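Local coordinates for lipoprotein (Mycoplasma mycoides subsp. capri, PDB 7ADK) that is probably a surface lipoprotein with protease activity, built around a peptidase domain of the chymotrypsin-like PA clan, at residues 596-601 and 606-611; 704-709 and 794-799; 697-702 and 708-713; 425-430 and 768-773. All blocks are in the same frame, centred on the assembly; numbering follows the deposited sequence.

Contact 1. Residues 596-601 and 606-611; sequences FSDSLL and YAKFDR
The Phe609 ring points its edge at the face of Phe596 in an offset edge-to-face pair, with centroids 5.8 Å apart and planes at 71°. Phe596 CZ lies in the plane of the Phe609 ring, 3.8 Å from Phe609 CE2. Leu600 reaches the same edge atom obliquely, its CD2 lying 3.6 Å from Phe609 CE2, so Phe596 and Leu600 meet the same ring corner from directions about a right angle apart. Tyr606 has Leu600 O at its ring edge, near the ring plane and 3.7 Å from Tyr606 CB. The two segments flank the short helix 603-606, across which the chain folds back on itself, within the peptidase family region. Phe697 packs its ring against both Tyr606 and Phe609. On the solvent-accessible margin, Lys608 crosses Asp598 at about a right angle and closes a salt bridge, NZ to OD2 2.9 Å, nearly in line with the carboxylate C-O bond. A bend in the lysine chain (chi3 -73°) brings the ammonium group to that oxygen.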
loop_
_atom_site.group_PDB
_atom_site.type_symbol
_atom_site.label_atom_id
_atom_site.label_comp_id
_atom_site.label_asym_id
_atom_site.label_seq_id
_atom_site.Cartn_x
_atom_site.Cartn_y
_atom_site.Cartn_z
ATOM N N PHE B 596 2.477 -31.824 -13.074
ATOM C CA PHE B 596 2.046 -31.805 -14.470
ATOM C C PHE B 596 2.815 -32.823 -15.328
ATOM O O PHE B 596 3.987 -32.616 -15.647
ATOM C CB PHE B 596 2.169 -30.383 -15.001
ATOM C CG PHE B 596 1.519 -30.202 -16.349
ATOM C CD1 PHE B 596 0.135 -29.989 -16.436
ATOM C CD2 PHE B 596 2.293 -30.227 -17.517
ATOM C CE1 PHE B 596 -0.464 -29.784 -17.681
ATOM C CE2 PHE B 596 1.695 -29.994 -18.757
ATOM C CZ PHE B 596 0.316 -29.773 -18.840
ATOM N N SER B 597 2.178 -33.947 -15.677
ATOM C CA SER B 597 2.836 -35.090 -16.323
ATOM C C SER B 597 2.992 -34.971 -17.839
ATOM O O SER B 597 3.894 -35.586 -18.399
ATOM C CB SER B 597 2.059 -36.342 -15.968
ATOM O OG SER B 597 0.728 -36.204 -16.390
ATOM N N ASP B 598 2.151 -34.191 -18.516
ATOM C CA ASP B 598 2.262 -33.944 -19.953
ATOM C C ASP B 598 3.566 -33.210 -20.309
ATOM O O ASP B 598 4.003 -32.297 -19.613
ATOM C CB ASP B 598 1.061 -33.153 -20.501
ATOM C CG ASP B 598 -0.344 -33.694 -20.239
ATOM O OD1 ASP B 598 -0.487 -34.867 -19.846
ATOM O OD2 ASP B 598 -1.320 -32.952 -20.501
ATOM N N SER B 599 4.169 -33.567 -21.441
ATOM C CA SER B 599 5.247 -32.807 -22.066
ATOM C C SER B 599 4.726 -31.478 -22.598
ATOM O O SER B 599 3.937 -31.479 -23.536
ATOM C CB SER B 599 5.775 -33.630 -23.229
ATOM O OG SER B 599 6.740 -32.921 -23.972
ATOM N N LEU B 600 5.173 -30.335 -22.075
ATOM C CA LEU B 600 4.840 -29.015 -22.639
ATOM C C LEU B 600 5.446 -28.757 -24.036
ATOM O O LEU B 600 5.109 -27.770 -24.678
ATOM C CB LEU B 600 5.266 -27.904 -21.649
ATOM C CG LEU B 600 4.115 -27.220 -20.884
ATOM C CD1 LEU B 600 4.699 -26.128 -19.997
ATOM C CD2 LEU B 600 3.095 -26.537 -21.795
ATOM N N LEU B 601 6.345 -29.628 -24.501
ATOM C CA LEU B 601 7.018 -29.556 -25.804
ATOM C C LEU B 601 6.243 -30.269 -26.932
ATOM O O LEU B 601 6.369 -29.877 -28.094
ATOM C CB LEU B 601 8.430 -30.142 -25.644
ATOM C CG LEU B 601 9.346 -29.262 -24.767
ATOM C CD1 LEU B 601 10.447 -30.111 -24.164
ATOM C CD2 LEU B 601 10.003 -28.136 -25.565
ATOM N N TYR B 606 1.046 -27.975 -25.754
ATOM C CA TYR B 606 1.235 -26.529 -25.838
ATOM C C TYR B 606 -0.042 -25.825 -26.304
ATOM O O TYR B 606 -0.414 -24.790 -25.759
ATOM C CB TYR B 606 2.429 -26.213 -26.748
ATOM C CG TYR B 606 2.825 -24.751 -26.712
ATOM C CD1 TYR B 606 3.592 -24.268 -25.639
ATOM C CD2 TYR B 606 2.339 -23.855 -27.676
ATOM C CE1 TYR B 606 3.821 -22.893 -25.482
ATOM C CE2 TYR B 606 2.546 -22.476 -27.516
ATOM C CZ TYR B 606 3.258 -21.996 -26.402
ATOM O OH TYR B 606 3.359 -20.665 -26.201
ATOM N N ALA B 607 -0.766 -26.414 -27.258
ATOM C CA ALA B 607 -2.003 -25.853 -27.789
ATOM C C ALA B 607 -3.113 -25.639 -26.744
ATOM O O ALA B 607 -4.035 -24.868 -26.993
ATOM C CB ALA B 607 -2.478 -26.739 -28.918
ATOM N N LYS B 608 -3.049 -26.310 -25.586
ATOM C CA LYS B 608 -3.971 -26.128 -24.457
ATOM C C LYS B 608 -3.700 -24.828 -23.691
ATOM O O LYS B 608 -4.603 -24.327 -23.041
ATOM C CB LYS B 608 -3.925 -27.345 -23.517
ATOM C CG LYS B 608 -4.405 -28.637 -24.182
ATOM C CD LYS B 608 -4.574 -29.829 -23.226
ATOM C CE LYS B 608 -3.252 -30.434 -22.738
ATOM N NZ LYS B 608 -3.451 -31.525 -21.751
ATOM N N PHE B 609 -2.499 -24.259 -23.784
ATOM C CA PHE B 609 -2.103 -22.979 -23.188
ATOM C C PHE B 609 -1.987 -21.839 -24.226
ATOM O O PHE B 609 -1.841 -20.674 -23.863
ATOM C CB PHE B 609 -0.750 -23.186 -22.500
ATOM C CG PHE B 609 -0.686 -24.198 -21.371
ATOM C CD1 PHE B 609 -0.795 -23.773 -20.038
ATOM C CD2 PHE B 609 -0.433 -25.550 -21.642
ATOM C CE1 PHE B 609 -0.642 -24.684 -18.984
ATOM C CE2 PHE B 609 -0.294 -26.465 -20.588
ATOM C CZ PHE B 609 -0.383 -26.033 -19.260
ATOM N N ASP B 610 -2.020 -22.163 -25.522
ATOM C CA ASP B 610 -1.810 -21.256 -26.650
ATOM C C ASP B 610 -3.002 -20.293 -26.843
ATOM O O ASP B 610 -3.912 -20.553 -27.631
ATOM C CB ASP B 610 -1.514 -22.113 -27.891
ATOM C CG ASP B 610 -1.123 -21.335 -29.137
ATOM O OD1 ASP B 610 -0.905 -20.112 -29.062
ATOM O OD2 ASP B 610 -1.000 -21.956 -30.202
ATOM N N ARG B 611 -3.040 -19.203 -26.070
ATOM C CA ARG B 611 -4.146 -18.234 -26.064
ATOM C C ARG B 611 -4.390 -17.564 -27.428
ATOM O O ARG B 611 -3.423 -17.257 -28.125
ATOM C CB ARG B 611 -3.910 -17.177 -24.969
ATOM C CG ARG B 611 -2.826 -16.141 -25.296
ATOM C CD ARG B 611 -2.581 -15.191 -24.137
ATOM N NE ARG B 611 -1.602 -14.140 -24.457
ATOM C CZ ARG B 611 -1.863 -12.914 -24.861
ATOM N NH1 ARG B 611 -0.898 -12.076 -25.047
ATOM N NH2 ARG B 611 -3.066 -12.501 -25.080
#

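Contact 2. Residues 704-709 and 794-799; sequences RSFIDK and YDYKNL
Phe706 drives one corner of its ring into the face of Tyr794: Phe706 CE1 lies 3.5 Å above the tyrosine plane, offset toward the rim and nearest to CD2. The centroids are 4.8 Å apart and the planes meet at 57°, an edge-to-face pair tilted well away from perpendicular. Tyr796 comes across Phe706 at about a right angle, with its CE1 3.8 Å from Phe706 CE1 and its OH 3.5 Å from Phe706 CZ. The two tyrosines also touch, since Tyr794 CD2 sits over the Tyr796 face, and together they cradle the phenylalanine corner. In the next shell, Ser705 OG lies above the centre of the Phe706 ring while hydrogen-bonded to Lys218, and Tyr796 OH is held by Asp714. Each backbone is shaped by a turn. Phe706 opens a type I turn closed by Lys709 N to Phe706 O, 3.0 Å, and Arg704 NH1 braces it through Ile707 O at 2.9 Å, in the guanidinium plane. Opposite, Asp795 OD1 accepts from Lys797 N in an Asx turn that leads into the type I' turn 796-799. The contact thus joins the loop before strand 712-714 to the one following strand 783-792, with helix 176-192 against Arg704 and Ile707.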
loop_
_atom_site.group_PDB
_atom_site.type_symbol
_atom_site.label_atom_id
_atom_site.label_comp_id
_atom_site.label_asym_id
_atom_site.label_seq_id
_atom_site.Cartn_x
_atom_site.Cartn_y
_atom_site.Cartn_z
ATOM N N ARG B 704 13.277 -16.535 -24.775
ATOM C CA ARG B 704 12.728 -17.682 -25.510
ATOM C C ARG B 704 13.800 -18.454 -26.280
ATOM O O ARG B 704 14.530 -17.886 -27.086
ATOM C CB ARG B 704 11.622 -17.196 -26.455
ATOM C CG ARG B 704 10.733 -18.325 -26.990
ATOM C CD ARG B 704 9.947 -17.889 -28.225
ATOM N NE ARG B 704 9.240 -16.618 -28.020
ATOM C CZ ARG B 704 8.378 -16.054 -28.838
ATOM N NH1 ARG B 704 7.937 -16.628 -29.908
ATOM N NH2 ARG B 704 7.906 -14.878 -28.573
ATOM N N SER B 705 13.804 -19.776 -26.138
ATOM C CA SER B 705 14.603 -20.694 -26.965
ATOM C C SER B 705 13.774 -21.311 -28.088
ATOM O O SER B 705 14.216 -21.313 -29.236
ATOM C CB SER B 705 15.253 -21.790 -26.114
ATOM O OG SER B 705 16.046 -22.694 -26.852
ATOM N N PHE B 706 12.599 -21.869 -27.782
ATOM C CA PHE B 706 11.787 -22.596 -28.755
ATOM C C PHE B 706 10.855 -21.630 -29.479
ATOM O O PHE B 706 9.862 -21.151 -28.945
ATOM C CB PHE B 706 11.039 -23.726 -28.059
ATOM C CG PHE B 706 11.971 -24.733 -27.426
ATOM C CD1 PHE B 706 12.733 -25.603 -28.228
ATOM C CD2 PHE B 706 12.138 -24.746 -26.031
ATOM C CE1 PHE B 706 13.646 -26.477 -27.623
ATOM C CE2 PHE B 706 13.027 -25.643 -25.429
ATOM C CZ PHE B 706 13.787 -26.509 -26.228
ATOM N N ILE B 707 11.210 -21.293 -30.706
ATOM C CA ILE B 707 10.741 -20.072 -31.353
ATOM C C ILE B 707 9.240 -20.024 -31.660
ATOM O O ILE B 707 8.591 -19.019 -31.392
ATOM C CB ILE B 707 11.655 -19.834 -32.564
ATOM C CG1 ILE B 707 13.060 -19.386 -32.100
ATOM C CG2 ILE B 707 11.062 -18.868 -33.568
ATOM C CD1 ILE B 707 13.164 -18.389 -30.957
ATOM N N ASP B 708 8.658 -21.113 -32.138
ATOM C CA ASP B 708 7.215 -21.252 -32.346
ATOM C C ASP B 708 6.432 -21.586 -31.053
ATOM O O ASP B 708 5.264 -21.974 -31.119
ATOM C CB ASP B 708 6.944 -22.228 -33.502
ATOM C CG ASP B 708 7.384 -23.681 -33.296
ATOM O OD1 ASP B 708 8.150 -24.000 -32.367
ATOM O OD2 ASP B 708 6.963 -24.529 -34.108
ATOM N N LYS B 709 7.057 -21.420 -29.876
ATOM C CA LYS B 709 6.516 -21.725 -28.543
ATOM C C LYS B 709 6.758 -20.540 -27.594
ATOM O O LYS B 709 7.675 -20.591 -26.773
ATOM C CB LYS B 709 7.175 -22.979 -27.952
ATOM C CG LYS B 709 7.283 -24.241 -28.788
ATOM C CD LYS B 709 6.055 -25.107 -28.862
ATOM C CE LYS B 709 6.503 -26.498 -29.278
ATOM N NZ LYS B 709 5.434 -27.495 -29.298
ATOM N N TYR B 794 14.242 -32.758 -25.541
ATOM C CA TYR B 794 14.116 -32.207 -26.879
ATOM C C TYR B 794 15.393 -32.522 -27.646
ATOM O O TYR B 794 16.481 -32.498 -27.057
ATOM C CB TYR B 794 13.862 -30.699 -26.832
ATOM C CG TYR B 794 13.361 -30.152 -28.147
ATOM C CD1 TYR B 794 11.986 -30.168 -28.423
ATOM C CD2 TYR B 794 14.262 -29.632 -29.099
ATOM C CE1 TYR B 794 11.502 -29.644 -29.631
ATOM C CE2 TYR B 794 13.786 -29.145 -30.327
ATOM C CZ TYR B 794 12.402 -29.141 -30.592
ATOM O OH TYR B 794 11.921 -28.693 -31.775
ATOM N N ASP B 795 15.281 -32.810 -28.936
ATOM C CA ASP B 795 16.407 -33.154 -29.796
ATOM C C ASP B 795 16.617 -32.060 -30.847
ATOM O O ASP B 795 15.688 -31.702 -31.569
ATOM C CB ASP B 795 16.141 -34.534 -30.410
ATOM C CG ASP B 795 17.310 -35.114 -31.207
ATOM O OD1 ASP B 795 18.196 -34.364 -31.663
ATOM O OD2 ASP B 795 17.344 -36.347 -31.375
ATOM N N TYR B 796 17.837 -31.543 -30.942
ATOM C CA TYR B 796 18.238 -30.474 -31.853
ATOM C C TYR B 796 18.861 -30.948 -33.181
ATOM O O TYR B 796 19.426 -30.135 -33.908
ATOM C CB TYR B 796 19.176 -29.531 -31.100
ATOM C CG TYR B 796 18.586 -28.914 -29.852
ATOM C CD1 TYR B 796 17.630 -27.895 -29.970
ATOM C CD2 TYR B 796 19.031 -29.313 -28.577
ATOM C CE1 TYR B 796 17.158 -27.240 -28.824
ATOM C CE2 TYR B 796 18.546 -28.667 -27.427
ATOM C CZ TYR B 796 17.636 -27.601 -27.552
ATOM O OH TYR B 796 17.238 -26.874 -26.479
ATOM N N LYS B 797 18.813 -32.243 -33.513
ATOM C CA LYS B 797 19.260 -32.794 -34.808
ATOM C C LYS B 797 20.710 -32.408 -35.139
ATOM O O LYS B 797 21.038 -32.010 -36.250
ATOM C CB LYS B 797 18.243 -32.470 -35.922
ATOM C CG LYS B 797 16.892 -33.190 -35.780
ATOM C CD LYS B 797 15.906 -32.495 -34.845
ATOM C CE LYS B 797 14.603 -33.285 -34.701
ATOM N NZ LYS B 797 13.711 -32.652 -33.705
ATOM N N ASN B 798 21.573 -32.487 -34.128
ATOM C CA ASN B 798 22.987 -32.098 -34.128
ATOM C C ASN B 798 23.311 -30.602 -34.357
ATOM O O ASN B 798 24.480 -30.260 -34.544
ATOM C CB ASN B 798 23.828 -33.064 -34.987
ATOM C CG ASN B 798 23.723 -34.506 -34.541
ATOM O OD1 ASN B 798 23.108 -35.335 -35.182
ATOM N ND2 ASN B 798 24.295 -34.853 -33.421
ATOM N N LEU B 799 22.340 -29.687 -34.308
ATOM C CA LEU B 799 22.573 -28.243 -34.455
ATOM C C LEU B 799 23.576 -27.707 -33.419
ATOM O O LEU B 799 24.467 -26.916 -33.729
ATOM C CB LEU B 799 21.217 -27.538 -34.299
ATOM C CG LEU B 799 21.240 -26.021 -34.517
ATOM C CD1 LEU B 799 21.393 -25.693 -35.983
ATOM C CD2 LEU B 799 19.927 -25.423 -34.036
#

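Contact 3. Residues 697-702 and 708-713; sequences FSYQIG and DKPGLT
Pro710 O rests against the Phe697 side chain, 3.6 Å from Phe697 CG, and accepts a hydrogen bond from Tyr606 OH. With chi1 at -55°, Phe697 CG stands beside its own backbone N and anti to the carbonyl carbon, which carries the ring along the 710-712 backbone as far as Leu712, where Phe697 CZ and Leu712 CD2 are 4.2 Å apart. Pro710 also meets the second aromatic of segment 697-702. Its CB sits 4.1 Å from the centroid of the Tyr699 ring and only 10° off the ring normal, a CH-pi contact centred on the face, while Pro710 CG continues along the ring toward CZ. The two side chains lie side by side and point the same way. These contacts are made by a type II beta turn, Lys709 to Leu712, closed by Leu712 N to Lys709 O at 3.0 Å. Gly711 occupies its third position with phi 68°, and its CA lies close beside Phe697 CB, 4.1 Å away. Ser698 O approaches Gly711 N at 3.1 Å, but the angle is too poor for a hydrogen bond. The backbones of Ser698 and Gly711 both hydrogen-bond to Leu748, just beyond strand 737-747, and that strand supplies Ile747 to pack on Phe697 and Leu712. Gln176 of helix 176-192 touches both Tyr699 and Pro710.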
loop_
_atom_site.group_PDB
_atom_site.type_symbol
_atom_site.label_atom_id
_atom_site.label_comp_id
_atom_site.label_asym_id
_atom_site.label_seq_id
_atom_site.Cartn_x
_atom_site.Cartn_y
_atom_site.Cartn_z
ATOM N N PHE B 697 1.773 -17.921 -21.075
ATOM C CA PHE B 697 3.157 -17.663 -21.451
ATOM C C PHE B 697 3.405 -16.261 -22.043
ATOM O O PHE B 697 2.548 -15.659 -22.680
ATOM C CB PHE B 697 3.593 -18.758 -22.418
ATOM C CG PHE B 697 3.420 -20.187 -21.938
ATOM C CD1 PHE B 697 4.003 -20.604 -20.730
ATOM C CD2 PHE B 697 2.712 -21.112 -22.725
ATOM C CE1 PHE B 697 3.865 -21.932 -20.303
ATOM C CE2 PHE B 697 2.631 -22.450 -22.325
ATOM C CZ PHE B 697 3.198 -22.851 -21.110
ATOM N N SER B 698 4.601 -15.735 -21.817
ATOM C CA SER B 698 5.065 -14.417 -22.239
ATOM C C SER B 698 5.602 -14.403 -23.675
ATOM O O SER B 698 6.386 -15.262 -24.069
ATOM C CB SER B 698 6.170 -13.999 -21.282
ATOM O OG SER B 698 6.576 -12.685 -21.514
ATOM N N TYR B 699 5.255 -13.387 -24.462
ATOM C CA TYR B 699 5.798 -13.137 -25.806
ATOM C C TYR B 699 7.106 -12.309 -25.724
ATOM O O TYR B 699 7.371 -11.449 -26.556
ATOM C CB TYR B 699 4.713 -12.516 -26.719
ATOM C CG TYR B 699 3.573 -13.413 -27.198
ATOM C CD1 TYR B 699 2.728 -14.080 -26.286
ATOM C CD2 TYR B 699 3.310 -13.537 -28.578
ATOM C CE1 TYR B 699 1.658 -14.870 -26.743
ATOM C CE2 TYR B 699 2.227 -14.307 -29.041
ATOM C CZ TYR B 699 1.399 -14.981 -28.121
ATOM O OH TYR B 699 0.328 -15.684 -28.561
ATOM N N GLN B 700 7.943 -12.527 -24.711
ATOM C CA GLN B 700 9.309 -11.995 -24.640
ATOM C C GLN B 700 10.250 -12.745 -25.607
ATOM O O GLN B 700 10.288 -13.974 -25.596
ATOM C CB GLN B 700 9.814 -12.073 -23.188
ATOM C CG GLN B 700 10.629 -10.853 -22.758
ATOM C CD GLN B 700 12.030 -10.801 -23.322
ATOM O OE1 GLN B 700 12.827 -11.703 -23.172
ATOM N NE2 GLN B 700 12.405 -9.739 -23.980
ATOM N N ILE B 701 11.008 -12.031 -26.451
ATOM C CA ILE B 701 11.914 -12.660 -27.426
ATOM C C ILE B 701 13.234 -13.100 -26.782
ATOM O O ILE B 701 13.755 -14.165 -27.095
ATOM C CB ILE B 701 12.165 -11.702 -28.610
ATOM C CG1 ILE B 701 10.884 -11.364 -29.395
ATOM C CG2 ILE B 701 13.261 -12.205 -29.560
ATOM C CD1 ILE B 701 10.292 -12.496 -30.210
ATOM N N GLY B 702 13.786 -12.300 -25.872
ATOM C CA GLY B 702 15.135 -12.481 -25.344
ATOM C C GLY B 702 15.355 -13.798 -24.622
ATOM O O GLY B 702 16.334 -14.487 -24.884
ATOM N N ASP B 708 8.658 -21.113 -32.138
ATOM C CA ASP B 708 7.215 -21.252 -32.346
ATOM C C ASP B 708 6.432 -21.586 -31.053
ATOM O O ASP B 708 5.264 -21.974 -31.119
ATOM C CB ASP B 708 6.944 -22.228 -33.502
ATOM C CG ASP B 708 7.384 -23.681 -33.296
ATOM O OD1 ASP B 708 8.150 -24.000 -32.367
ATOM O OD2 ASP B 708 6.963 -24.529 -34.108
ATOM N N LYS B 709 7.057 -21.420 -29.876
ATOM C CA LYS B 709 6.516 -21.725 -28.543
ATOM C C LYS B 709 6.758 -20.540 -27.594
ATOM O O LYS B 709 7.675 -20.591 -26.773
ATOM C CB LYS B 709 7.175 -22.979 -27.952
ATOM C CG LYS B 709 7.283 -24.241 -28.788
ATOM C CD LYS B 709 6.055 -25.107 -28.862
ATOM C CE LYS B 709 6.503 -26.498 -29.278
ATOM N NZ LYS B 709 5.434 -27.495 -29.298
ATOM N N PRO B 710 5.985 -19.445 -27.679
ATOM C CA PRO B 710 6.206 -18.294 -26.816
ATOM C C PRO B 710 6.223 -18.675 -25.337
ATOM O O PRO B 710 5.400 -19.463 -24.874
ATOM C CB PRO B 710 5.156 -17.245 -27.167
ATOM C CG PRO B 710 4.124 -18.011 -27.978
ATOM C CD PRO B 710 4.896 -19.175 -28.593
ATOM N N GLY B 711 7.224 -18.171 -24.633
ATOM C CA GLY B 711 7.551 -18.475 -23.252
ATOM C C GLY B 711 8.050 -19.877 -22.907
ATOM O O GLY B 711 8.046 -20.201 -21.720
ATOM N N LEU B 712 8.512 -20.701 -23.844
ATOM C CA LEU B 712 9.300 -21.904 -23.538
ATOM C C LEU B 712 10.785 -21.641 -23.781
ATOM O O LEU B 712 11.192 -21.064 -24.798
ATOM C CB LEU B 712 8.878 -23.135 -24.349
ATOM C CG LEU B 712 7.435 -23.636 -24.204
ATOM C CD1 LEU B 712 7.329 -25.018 -24.856
ATOM C CD2 LEU B 712 6.968 -23.800 -22.767
ATOM N N THR B 713 11.640 -22.115 -22.877
ATOM C CA THR B 713 13.093 -21.989 -23.015
ATOM C C THR B 713 13.875 -23.207 -22.543
ATOM O O THR B 713 13.383 -24.030 -21.784
ATOM C CB THR B 713 13.609 -20.670 -22.421
ATOM O OG1 THR B 713 14.887 -20.429 -22.939
ATOM C CG2 THR B 713 13.746 -20.594 -20.912
#

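Contact 4. Residues 425-430 and 768-773; sequences TMWIMD and NKLLAV
Trp427 is overlapped on one face of its indole by Leu770, whose CD2 lies 3.9 Å from the centroid of the five-membered ring and 22° off its normal, a CH-pi contact. The other branch reaches the pyrrole rim, with Leu770 CD1 3.4 Å from Trp427 NE1. Val773 meets a different part of the ring system: its CG1 lies in the indole plane, 3.5 Å from Trp427 CH2, and its CG2 is 3.6 Å from the same carbon. Trp427 CG stands between its backbone N and carbonyl carbon (chi1 65°), which turns the indole toward the other strand. A classic beta bulge at Leu771 and Ala772, facing Val763, shifts the usual alternation, and Leu770 and Val773, three residues apart, both reach the tryptophan. The two strands belong to separate sheets, consistent with the paired beta-barrels of PA-clan peptidases. Around this interface Phe789 of strand 783-792 touches all three residues, while Ser762 and Arg764 of strand 761-765 pack on Trp427 and Leu770.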
loop_
_atom_site.group_PDB
_atom_site.type_symbol
_atom_site.label_atom_id
_atom_site.label_comp_id
_atom_site.label_asym_id
_atom_site.label_seq_id
_atom_site.Cartn_x
_atom_site.Cartn_y
_atom_site.Cartn_z
ATOM N N THR B 425 9.753 -17.966 -0.548
ATOM C CA THR B 425 8.428 -18.565 -0.484
ATOM C C THR B 425 8.493 -20.079 -0.694
ATOM O O THR B 425 9.430 -20.605 -1.304
ATOM C CB THR B 425 7.492 -17.892 -1.492
ATOM O OG1 THR B 425 7.455 -16.511 -1.238
ATOM C CG2 THR B 425 6.048 -18.365 -1.384
ATOM N N MET B 426 7.518 -20.792 -0.153
ATOM C CA MET B 426 7.365 -22.234 -0.283
ATOM C C MET B 426 5.909 -22.627 -0.522
ATOM O O MET B 426 4.988 -21.867 -0.241
ATOM C CB MET B 426 7.824 -22.997 0.970
ATOM C CG MET B 426 9.114 -22.521 1.603
ATOM S SD MET B 426 9.946 -23.727 2.651
ATOM C CE MET B 426 8.921 -23.716 4.154
ATOM N N TRP B 427 5.701 -23.845 -0.984
ATOM C CA TRP B 427 4.425 -24.530 -0.887
ATOM C C TRP B 427 4.571 -25.857 -0.175
ATOM O O TRP B 427 5.613 -26.512 -0.236
ATOM C CB TRP B 427 3.810 -24.733 -2.266
ATOM C CG TRP B 427 4.585 -25.629 -3.174
ATOM C CD1 TRP B 427 4.340 -26.940 -3.374
ATOM C CD2 TRP B 427 5.753 -25.310 -3.984
ATOM N NE1 TRP B 427 5.275 -27.465 -4.225
ATOM C CE2 TRP B 427 6.164 -26.506 -4.649
ATOM C CE3 TRP B 427 6.489 -24.145 -4.230
ATOM C CZ2 TRP B 427 7.264 -26.571 -5.498
ATOM C CZ3 TRP B 427 7.587 -24.195 -5.104
ATOM C CH2 TRP B 427 7.975 -25.394 -5.736
ATOM N N ILE B 428 3.533 -26.251 0.534
ATOM C CA ILE B 428 3.400 -27.585 1.103
ATOM C C ILE B 428 3.211 -28.574 -0.059
ATOM O O ILE B 428 2.310 -28.403 -0.882
ATOM C CB ILE B 428 2.265 -27.559 2.150
ATOM C CG1 ILE B 428 2.408 -28.674 3.186
ATOM C CG2 ILE B 428 0.846 -27.534 1.561
ATOM C CD1 ILE B 428 1.597 -28.333 4.445
ATOM N N MET B 429 4.062 -29.598 -0.161
ATOM C CA MET B 429 3.925 -30.615 -1.198
ATOM C C MET B 429 3.608 -31.998 -0.646
ATOM O O MET B 429 2.828 -32.723 -1.249
ATOM C CB MET B 429 5.127 -30.600 -2.140
ATOM C CG MET B 429 6.414 -31.232 -1.612
ATOM S SD MET B 429 7.546 -31.767 -2.914
ATOM C CE MET B 429 8.174 -30.173 -3.423
ATOM N N ASP B 430 4.148 -32.378 0.508
ATOM C CA ASP B 430 4.079 -33.754 0.992
ATOM C C ASP B 430 4.166 -33.841 2.525
ATOM O O ASP B 430 4.568 -32.892 3.199
ATOM C CB ASP B 430 5.183 -34.559 0.288
ATOM C CG ASP B 430 5.058 -36.071 0.399
ATOM O OD1 ASP B 430 3.960 -36.564 0.684
ATOM O OD2 ASP B 430 6.069 -36.778 0.198
ATOM N N ASN B 768 -4.987 -28.007 -9.720
ATOM C CA ASN B 768 -3.942 -27.998 -8.702
ATOM C C ASN B 768 -2.764 -28.924 -9.051
ATOM O O ASN B 768 -2.283 -29.706 -8.227
ATOM C CB ASN B 768 -4.556 -28.172 -7.297
ATOM C CG ASN B 768 -3.736 -27.565 -6.191
ATOM O OD1 ASN B 768 -2.833 -26.776 -6.415
ATOM N ND2 ASN B 768 -4.014 -27.882 -4.954
ATOM N N LYS B 769 -2.309 -28.846 -10.308
ATOM C CA LYS B 769 -1.113 -29.539 -10.815
ATOM C C LYS B 769 0.082 -28.589 -10.860
ATOM O O LYS B 769 0.101 -27.642 -11.635
ATOM C CB LYS B 769 -1.375 -30.122 -12.209
ATOM C CG LYS B 769 -2.021 -31.504 -12.176
ATOM C CD LYS B 769 -2.167 -32.066 -13.593
ATOM C CE LYS B 769 -2.749 -33.483 -13.626
ATOM N NZ LYS B 769 -4.218 -33.496 -13.745
ATOM N N LEU B 770 1.105 -28.883 -10.065
ATOM C CA LEU B 770 2.389 -28.195 -9.989
ATOM C C LEU B 770 3.169 -28.351 -11.289
ATOM O O LEU B 770 3.441 -29.460 -11.734
ATOM C CB LEU B 770 3.192 -28.782 -8.820
ATOM C CG LEU B 770 2.693 -28.400 -7.423
ATOM C CD1 LEU B 770 3.393 -29.261 -6.393
ATOM C CD2 LEU B 770 3.040 -26.962 -7.087
ATOM N N LEU B 771 3.555 -27.232 -11.895
ATOM C CA LEU B 771 4.056 -27.177 -13.271
ATOM C C LEU B 771 5.483 -26.638 -13.349
ATOM O O LEU B 771 6.354 -27.278 -13.942
ATOM C CB LEU B 771 3.060 -26.354 -14.106
ATOM C CG LEU B 771 3.494 -26.042 -15.546
ATOM C CD1 LEU B 771 3.700 -27.294 -16.377
ATOM C CD2 LEU B 771 2.410 -25.211 -16.220
ATOM N N ALA B 772 5.740 -25.493 -12.721
ATOM C CA ALA B 772 7.072 -24.901 -12.677
ATOM C C ALA B 772 7.347 -24.150 -11.367
ATOM O O ALA B 772 6.432 -23.870 -10.608
ATOM C CB ALA B 772 7.286 -24.040 -13.923
ATOM N N VAL B 773 8.598 -23.813 -11.080
ATOM C CA VAL B 773 9.028 -23.084 -9.879
ATOM C C VAL B 773 9.695 -21.773 -10.254
ATOM O O VAL B 773 10.783 -21.786 -10.808
ATOM C CB VAL B 773 10.019 -23.907 -9.037
ATOM C CG1 VAL B 773 10.089 -23.306 -7.645
ATOM C CG2 VAL B 773 9.639 -25.372 -8.952
#

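How the contacts relate
Contacts 1, 2 and 3 form a continuous group, with centres 12 to 16 Å apart. Lys709, shared by contacts 2 and 3, sends its NZ to Leu601 O of contact 1 at 2.8 Å and also pairs with Glu603. Ser705 N of contact 2 donates to Leu712 O of contact 3 at 3.2 Å, tying the ends of their common loop. Contact 4 joins this group through contact 1: Phe596 N lies 2.9 Å from Leu770 O, a probable hydrogen bond, and Leu771 packs on Phe596, Leu600 and Phe609. Contacts 2 and 4 stay about 13 Å apart at their nearest atoms. Contacts 3 and 4 reach the same sheet, their nearest atoms about 5 Å apart.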